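Local coordinates for protein laminin subunit ALPHA-1 (Mus musculus, PDB 2JD4) that contributes the C-terminal LG4-5 domains of a basement-membrane laminin chain, which bind magnesium ions and probably anchor laminin to cell surfaces, at residues 368-371 with 372-375; 147-150 with 151-155; 323-327 with 328-332. The protein carries 4 engineered substitutions. All blocks are in the same frame, centred on the assembly; numbering follows the deposited sequence.

Interaction 1 of 3, residues 368-371 with 372-375; sequences FDLQ and GVFP
G372 sets the corner of the chain that brings V373 CB to 3.6 Å from L370 CD1. Its backbone angle phi of 61° lies in the left-handed region, and any beta carbon added there would run into Q371 O, which is consistent with a glycine at the corner. V373, the next residue, turns back into the bend, and its side chain crosses that of L370 at about a right angle. The two V373 branches divide the work: CG1 lies 3.8 Å from L370 CD1, while CG2 passes 3.4 Å from Q371 O. L370 also covers the V373 carbonyl, its CD2 lying 3.6 Å from V373 O. With CG of L370 anti to the backbone N (chi1 -172°), the branched end swings off the strand and into the crook of the corner. In this laminin G beta-sandwich the corner passes the chain from one partner strand to another: before it Q371 bonds to Y208 of strand 207-212, after it G372 bonds to E204 of strand 201-204. F374 points away from the bend, and its side chain touches the loop residues L26 and D191 as well as F202 and E204. P375 CD and L370 CD2 reach toward each other tip to tip, 4.0 Å apart. Reducing L370 to an alanine would take away CG and both methyls and would probably open a gap between V373 and the P375 ring, leaving V373 CB and CG1 without this packing. On the other flank Q371 folds back along its own strand, and NE2 donates to D369 OD1 at 3.2 Å, nearly along the C-O axis of D369, with the oxygen somewhat out of the Q371 amide plane; D369 OD2 bonds to Y208 OH.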
loop_
_atom_site.group_PDB
_atom_site.type_symbol
_atom_site.label_atom_id
_atom_site.label_comp_id
_atom_site.label_asym_id
_atom_site.label_seq_id
_atom_site.Cartn_x
_atom_site.Cartn_y
_atom_site.Cartn_z
ATOM N N PHE A 368 1.948 10.573 -6.250
ATOM C CA PHE A 368 2.978 11.586 -6.464
ATOM C C PHE A 368 2.758 12.790 -5.548
ATOM O O PHE A 368 3.653 13.612 -5.358
ATOM C CB PHE A 368 3.026 12.008 -7.947
ATOM C CG PHE A 368 1.759 12.659 -8.461
ATOM C CD1 PHE A 368 1.540 14.024 -8.286
ATOM C CD2 PHE A 368 0.809 11.914 -9.160
ATOM C CE1 PHE A 368 0.394 14.641 -8.803
ATOM C CE2 PHE A 368 -0.335 12.517 -9.679
ATOM C CZ PHE A 368 -0.543 13.886 -9.502
ATOM N N ASP A 369 1.563 12.873 -4.971
ATOM C CA ASP A 369 1.190 13.945 -4.049
ATOM C C ASP A 369 0.276 13.271 -3.028
ATOM O O ASP A 369 -0.773 12.729 -3.383
ATOM C CB ASP A 369 0.448 15.066 -4.783
ATOM C CG ASP A 369 0.228 16.292 -3.911
ATOM O OD1 ASP A 369 0.723 16.314 -2.762
ATOM O OD2 ASP A 369 -0.435 17.238 -4.375
ATOM N N LEU A 370 0.693 13.302 -1.767
ATOM C CA LEU A 370 -0.019 12.643 -0.680
ATOM C C LEU A 370 -0.122 13.553 0.542
ATOM O O LEU A 370 0.884 14.096 1.002
ATOM C CB LEU A 370 0.755 11.371 -0.311
ATOM C CG LEU A 370 0.224 10.329 0.671
ATOM C CD1 LEU A 370 -0.801 9.449 -0.028
ATOM C CD2 LEU A 370 1.381 9.466 1.167
ATOM N N GLN A 371 -1.331 13.704 1.073
ATOM C CA GLN A 371 -1.566 14.543 2.249
ATOM C C GLN A 371 -2.603 13.892 3.167
ATOM O O GLN A 371 -3.727 13.624 2.745
ATOM C CB GLN A 371 -2.086 15.925 1.829
ATOM C CG GLN A 371 -1.272 16.636 0.752
ATOM C CD GLN A 371 0.136 16.978 1.200
ATOM O OE1 GLN A 371 0.343 17.500 2.298
ATOM N NE2 GLN A 371 1.114 16.698 0.342
ATOM N N GLY A 372 -2.233 13.645 4.420
ATOM C CA GLY A 372 -3.173 13.041 5.353
ATOM C C GLY A 372 -3.688 11.666 4.960
ATOM O O GLY A 372 -4.812 11.299 5.301
ATOM N N VAL A 373 -2.863 10.904 4.247
ATOM C CA VAL A 373 -3.223 9.555 3.806
ATOM C C VAL A 373 -2.048 8.637 4.129
ATOM O O VAL A 373 -0.895 9.023 3.945
ATOM C CB VAL A 373 -3.497 9.513 2.286
ATOM C CG1 VAL A 373 -3.833 8.089 1.850
ATOM C CG2 VAL A 373 -4.637 10.463 1.946
ATOM N N PHE A 374 -2.343 7.424 4.592
ATOM C CA PHE A 374 -1.304 6.479 4.993
ATOM C C PHE A 374 -1.505 5.117 4.321
ATOM O O PHE A 374 -2.040 4.185 4.908
ATOM C CB PHE A 374 -1.326 6.362 6.524
ATOM C CG PHE A 374 -1.313 7.705 7.225
ATOM C CD1 PHE A 374 -2.487 8.446 7.361
ATOM C CD2 PHE A 374 -0.130 8.249 7.694
ATOM C CE1 PHE A 374 -2.474 9.709 7.951
ATOM C CE2 PHE A 374 -0.102 9.514 8.286
ATOM C CZ PHE A 374 -1.279 10.245 8.413
ATOM N N PRO A 375 -1.052 4.991 3.065
ATOM C CA PRO A 375 -1.195 3.749 2.303
ATOM C C PRO A 375 -0.795 2.457 2.987
ATOM O O PRO A 375 0.307 2.340 3.524
ATOM C CB PRO A 375 -0.391 4.015 1.023
ATOM C CG PRO A 375 0.538 5.097 1.393
ATOM C CD PRO A 375 -0.245 5.975 2.325
#

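Interaction 2 of 3, residues 147-150 with 151-155; sequences GGLP and SHYRA
The H152 imidazole lies flat against P150, receiving CB of the proline over one face in a CH-pi contact. CB stands 3.8 Å from the centroid of the H152 ring and 20° off its normal, displaced toward the NE2–CE1 edge, where P150 CB and H152 NE2 are 3.6 Å apart. This return over the turn depends on the first torsion of H152 (chi1 61°), which sets CG between the backbone N and the carbonyl carbon and folds the ring back over the proline. Y153 takes a different course: it runs side by side with P150, both pointing the same way, and its CB is 3.9 Å from P150 CD. Farther out, L149 sends CD1 obliquely toward the tyrosine ring, 4.2 Å from Y153 CD2. The same L149 methyl touches A155 CB at 3.8 Å, so one leucine branch spans the returning chain from Y153 to A155. L149 is in turn backed by L59 and Y62 of strand 58-64, and the far end of the tyrosine is fixed there too, Y153 OH being hydrogen-bonded to Y62 OH. The backbone supplies the polar part. Y153 N donates to P150 O at 3.2 Å, coming from well above the carbonyl plane (65° out of it) and not along a lone pair. A water completes the grip by donating both to P150 O, at 2.8 Å, and to Y153 O, at 2.7 Å, so that P150 O accepts two hydrogen bonds. S151 and H152, both near helical backbone angles, make P150 to Y153 a type I beta turn, closed by the Y153 N to P150 O bond, in the loop that leaves strand 143-146 of a laminin G sandwich.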
loop_
_atom_site.group_PDB
_atom_site.type_symbol
_atom_site.label_atom_id
_atom_site.label_comp_id
_atom_site.label_asym_id
_atom_site.label_seq_id
_atom_site.Cartn_x
_atom_site.Cartn_y
_atom_site.Cartn_z
ATOM N N GLY A 147 13.405 -2.270 5.107
ATOM C CA GLY A 147 12.075 -1.916 4.646
ATOM C C GLY A 147 11.927 -1.303 3.268
ATOM O O GLY A 147 10.807 -1.162 2.778
ATOM N N GLY A 148 13.040 -0.922 2.651
ATOM C CA GLY A 148 12.990 -0.315 1.334
ATOM C C GLY A 148 14.339 0.285 0.975
ATOM O O GLY A 148 15.321 0.065 1.680
ATOM N N LEU A 149 14.387 1.053 -0.108
ATOM C CA LEU A 149 15.628 1.687 -0.559
ATOM C C LEU A 149 15.424 3.182 -0.808
ATOM O O LEU A 149 14.297 3.645 -1.018
ATOM C CB LEU A 149 16.112 1.035 -1.868
ATOM C CG LEU A 149 16.356 -0.475 -1.874
ATOM C CD1 LEU A 149 16.514 -0.956 -3.326
ATOM C CD2 LEU A 149 17.589 -0.803 -1.050
ATOM N N PRO A 150 16.519 3.961 -0.787
ATOM C CA PRO A 150 16.452 5.407 -1.021
ATOM C C PRO A 150 15.988 5.645 -2.459
ATOM O O PRO A 150 16.221 4.811 -3.337
ATOM C CB PRO A 150 17.896 5.867 -0.810
ATOM C CG PRO A 150 18.491 4.797 0.072
ATOM C CD PRO A 150 17.895 3.538 -0.476
ATOM N N SER A 151 15.337 6.775 -2.692
ATOM C CA SER A 151 14.835 7.121 -4.018
ATOM C C SER A 151 15.945 7.234 -5.074
ATOM O O SER A 151 15.744 6.906 -6.244
ATOM C CB SER A 151 14.067 8.445 -3.943
ATOM O OG SER A 151 13.480 8.762 -5.189
ATOM N N HIS A 152 17.114 7.694 -4.656
ATOM C CA HIS A 152 18.233 7.868 -5.576
ATOM C C HIS A 152 18.994 6.586 -5.919
ATOM O O HIS A 152 19.767 6.564 -6.875
ATOM C CB HIS A 152 19.216 8.895 -5.003
ATOM C CG HIS A 152 19.814 8.495 -3.688
ATOM N ND1 HIS A 152 20.658 7.413 -3.552
ATOM C CD2 HIS A 152 19.688 9.031 -2.450
ATOM C CE1 HIS A 152 21.026 7.301 -2.288
ATOM N NE2 HIS A 152 20.453 8.270 -1.598
ATOM N N TYR A 153 18.768 5.519 -5.155
ATOM C CA TYR A 153 19.472 4.254 -5.371
ATOM C C TYR A 153 18.884 3.405 -6.503
ATOM O O TYR A 153 17.670 3.341 -6.672
ATOM C CB TYR A 153 19.466 3.443 -4.067
ATOM C CG TYR A 153 20.499 2.347 -4.005
ATOM C CD1 TYR A 153 21.847 2.646 -3.813
ATOM C CD2 TYR A 153 20.133 1.011 -4.148
ATOM C CE1 TYR A 153 22.806 1.640 -3.765
ATOM C CE2 TYR A 153 21.081 -0.004 -4.101
ATOM C CZ TYR A 153 22.415 0.318 -3.910
ATOM O OH TYR A 153 23.355 -0.682 -3.864
ATOM N N ARG A 154 19.759 2.756 -7.270
ATOM C CA ARG A 154 19.354 1.885 -8.380
ATOM C C ARG A 154 19.909 0.495 -8.100
ATOM O O ARG A 154 21.040 0.206 -8.468
ATOM C CB ARG A 154 19.950 2.378 -9.708
ATOM C CG ARG A 154 19.380 3.676 -10.269
ATOM C CD ARG A 154 17.931 3.515 -10.685
ATOM N NE ARG A 154 17.020 4.103 -9.709
ATOM C CZ ARG A 154 16.928 5.408 -9.482
ATOM N NH1 ARG A 154 17.688 6.254 -10.164
ATOM N NH2 ARG A 154 16.080 5.868 -8.572
ATOM N N ALA A 155 19.133 -0.367 -7.446
ATOM C CA ALA A 155 19.615 -1.708 -7.127
ATOM C C ALA A 155 19.599 -2.613 -8.357
ATOM O O ALA A 155 18.582 -2.729 -9.036
ATOM C CB ALA A 155 18.766 -2.325 -6.012
HETATM O O HOH W 1 15.273 3.118 -5.365
#

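Interaction 3 of 3, residues 323-327 with 328-332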
loop_
_atom_site.group_PDB
_atom_site.type_symbol
_atom_site.label_atom_id
_atom_site.label_comp_id
_atom_site.label_asym_id
_atom_site.label_seq_id
_atom_site.Cartn_x
_atom_site.Cartn_y
_atom_site.Cartn_z
ATOM N N PRO A 323 -4.778 13.335 -13.590
ATOM C CA PRO A 323 -4.511 12.445 -12.457
ATOM C C PRO A 323 -5.774 11.940 -11.772
ATOM O O PRO A 323 -6.857 12.505 -11.929
ATOM C CB PRO A 323 -3.662 13.316 -11.523
ATOM C CG PRO A 323 -2.979 14.261 -12.468
ATOM C CD PRO A 323 -4.097 14.628 -13.408
ATOM N N ILE A 324 -5.622 10.863 -11.012
ATOM C CA ILE A 324 -6.733 10.284 -10.278
ATOM C C ILE A 324 -6.616 10.740 -8.827
ATOM O O ILE A 324 -5.645 10.413 -8.144
ATOM C CB ILE A 324 -6.689 8.740 -10.307
ATOM C CG1 ILE A 324 -6.791 8.235 -11.750
ATOM C CG2 ILE A 324 -7.831 8.172 -9.471
ATOM C CD1 ILE A 324 -6.650 6.726 -11.871
ATOM N N TYR A 325 -7.601 11.499 -8.366
ATOM C CA TYR A 325 -7.600 11.984 -6.993
ATOM C C TYR A 325 -8.415 11.061 -6.107
ATOM O O TYR A 325 -9.584 10.797 -6.381
ATOM C CB TYR A 325 -8.132 13.423 -6.936
ATOM C CG TYR A 325 -7.071 14.435 -7.312
ATOM C CD1 TYR A 325 -6.751 14.681 -8.650
ATOM C CD2 TYR A 325 -6.304 15.061 -6.326
ATOM C CE1 TYR A 325 -5.679 15.519 -8.994
ATOM C CE2 TYR A 325 -5.239 15.896 -6.656
ATOM C CZ TYR A 325 -4.927 16.117 -7.993
ATOM O OH TYR A 325 -3.851 16.912 -8.321
ATOM N N VAL A 326 -7.780 10.561 -5.049
ATOM C CA VAL A 326 -8.436 9.637 -4.131
ATOM C C VAL A 326 -8.643 10.205 -2.731
ATOM O O VAL A 326 -7.714 10.718 -2.117
ATOM C CB VAL A 326 -7.622 8.329 -3.997
ATOM C CG1 VAL A 326 -8.394 7.333 -3.156
ATOM C CG2 VAL A 326 -7.309 7.757 -5.381
ATOM N N GLY A 327 -9.874 10.118 -2.237
ATOM C CA GLY A 327 -10.171 10.604 -0.896
ATOM C C GLY A 327 -10.344 12.103 -0.718
ATOM O O GLY A 327 -10.564 12.568 0.408
ATOM N N GLY A 328 -10.252 12.861 -1.808
ATOM C CA GLY A 328 -10.396 14.311 -1.728
ATOM C C GLY A 328 -9.586 15.019 -2.801
ATOM O O GLY A 328 -9.103 14.380 -3.736
ATOM N N TYR A 329 -9.429 16.334 -2.676
ATOM C CA TYR A 329 -8.663 17.107 -3.651
ATOM C C TYR A 329 -8.479 18.551 -3.191
ATOM O O TYR A 329 -9.356 19.116 -2.530
ATOM C CB TYR A 329 -9.355 17.068 -5.028
ATOM C CG TYR A 329 -10.769 17.615 -5.064
ATOM C CD1 TYR A 329 -11.027 18.898 -5.548
ATOM C CD2 TYR A 329 -11.846 16.852 -4.622
ATOM C CE1 TYR A 329 -12.326 19.407 -5.591
ATOM C CE2 TYR A 329 -13.153 17.350 -4.661
ATOM C CZ TYR A 329 -13.384 18.626 -5.145
ATOM O OH TYR A 329 -14.671 19.125 -5.182
ATOM N N PRO A 330 -7.329 19.167 -3.533
ATOM C CA PRO A 330 -7.042 20.552 -3.146
ATOM C C PRO A 330 -7.893 21.554 -3.925
ATOM O O PRO A 330 -8.339 21.261 -5.033
ATOM C CB PRO A 330 -5.547 20.682 -3.427
ATOM C CG PRO A 330 -5.359 19.795 -4.604
ATOM C CD PRO A 330 -6.187 18.579 -4.256
ATOM N N ALA A 331 -8.110 22.727 -3.330
ATOM C CA ALA A 331 -8.936 23.792 -3.913
ATOM C C ALA A 331 -8.574 24.266 -5.319
ATOM O O ALA A 331 -9.457 24.666 -6.083
ATOM C CB ALA A 331 -8.961 24.992 -2.967
ATOM N N HIS A 332 -7.291 24.232 -5.669
ATOM C CA HIS A 332 -6.878 24.689 -6.991
ATOM C C HIS A 332 -7.131 23.669 -8.107
ATOM O O HIS A 332 -6.942 23.975 -9.284
ATOM C CB HIS A 332 -5.398 25.088 -6.982
ATOM C CG HIS A 332 -4.462 23.960 -6.679
ATOM N ND1 HIS A 332 -4.232 23.505 -5.397
ATOM C CD2 HIS A 332 -3.702 23.191 -7.494
ATOM C CE1 HIS A 332 -3.366 22.507 -5.438
ATOM N NE2 HIS A 332 -3.030 22.296 -6.698
#
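The backbone of Y325 to Y329 reverses through two glycines, bringing the CA atoms of Y325 and Y329 to 6.2 Å. This is where strand 322-326 of the laminin G beta-sandwich ends and the long loop toward strand 347-353 begins. G327 has a positive phi of 79°. G328 is nearly fully extended (phi 150°, psi -167°), a conformation in which a beta carbon would collide with G327 O. I324 and V326 bond through the backbone to strand 207-212, Y325 and G327 to strand 235-241. The inside of the bend is filled by Y325. The Y329 and P330 side chains each cross that of Y325 at about a right angle, and both meet its ring obliquely: Y329 CB lies 3.9 Å from Y325 CD2. Only the root of Y329 takes part, since its first torsion sends the ring off to V236 and Q335, where Y329 OH bonds to S340 O. P330 comes next, its CD resting 3.7 Å from Y325 CE2 while its ring also packs on Y208. Between backbone and ring sits a buried polar atom, G328 O, which has no hydrogen-bonding partner and lies near the plane of the Y325 ring at its edge, 3.5 Å from Y325 CB.

In the fold
Interactions 1 and 3 belong to the same LG sandwich: their centres are about 11 Å apart and they touch directly, F368 CZ packing 3.8 Å from P323 CB. Strand 207-212 lies between them, pairing with 322-326 and with 369-374. Interaction 2 sits in the other laminin G domain, its centre about 19 Å from that of interaction 1 and about 28 Å from that of interaction 3. No residue of the three is a magnesium ligand. Two are close in sequence to one, however: strand 322-326 follows ligand D319, and 147-155 follows ligands T137 and D139 after strand 143-146.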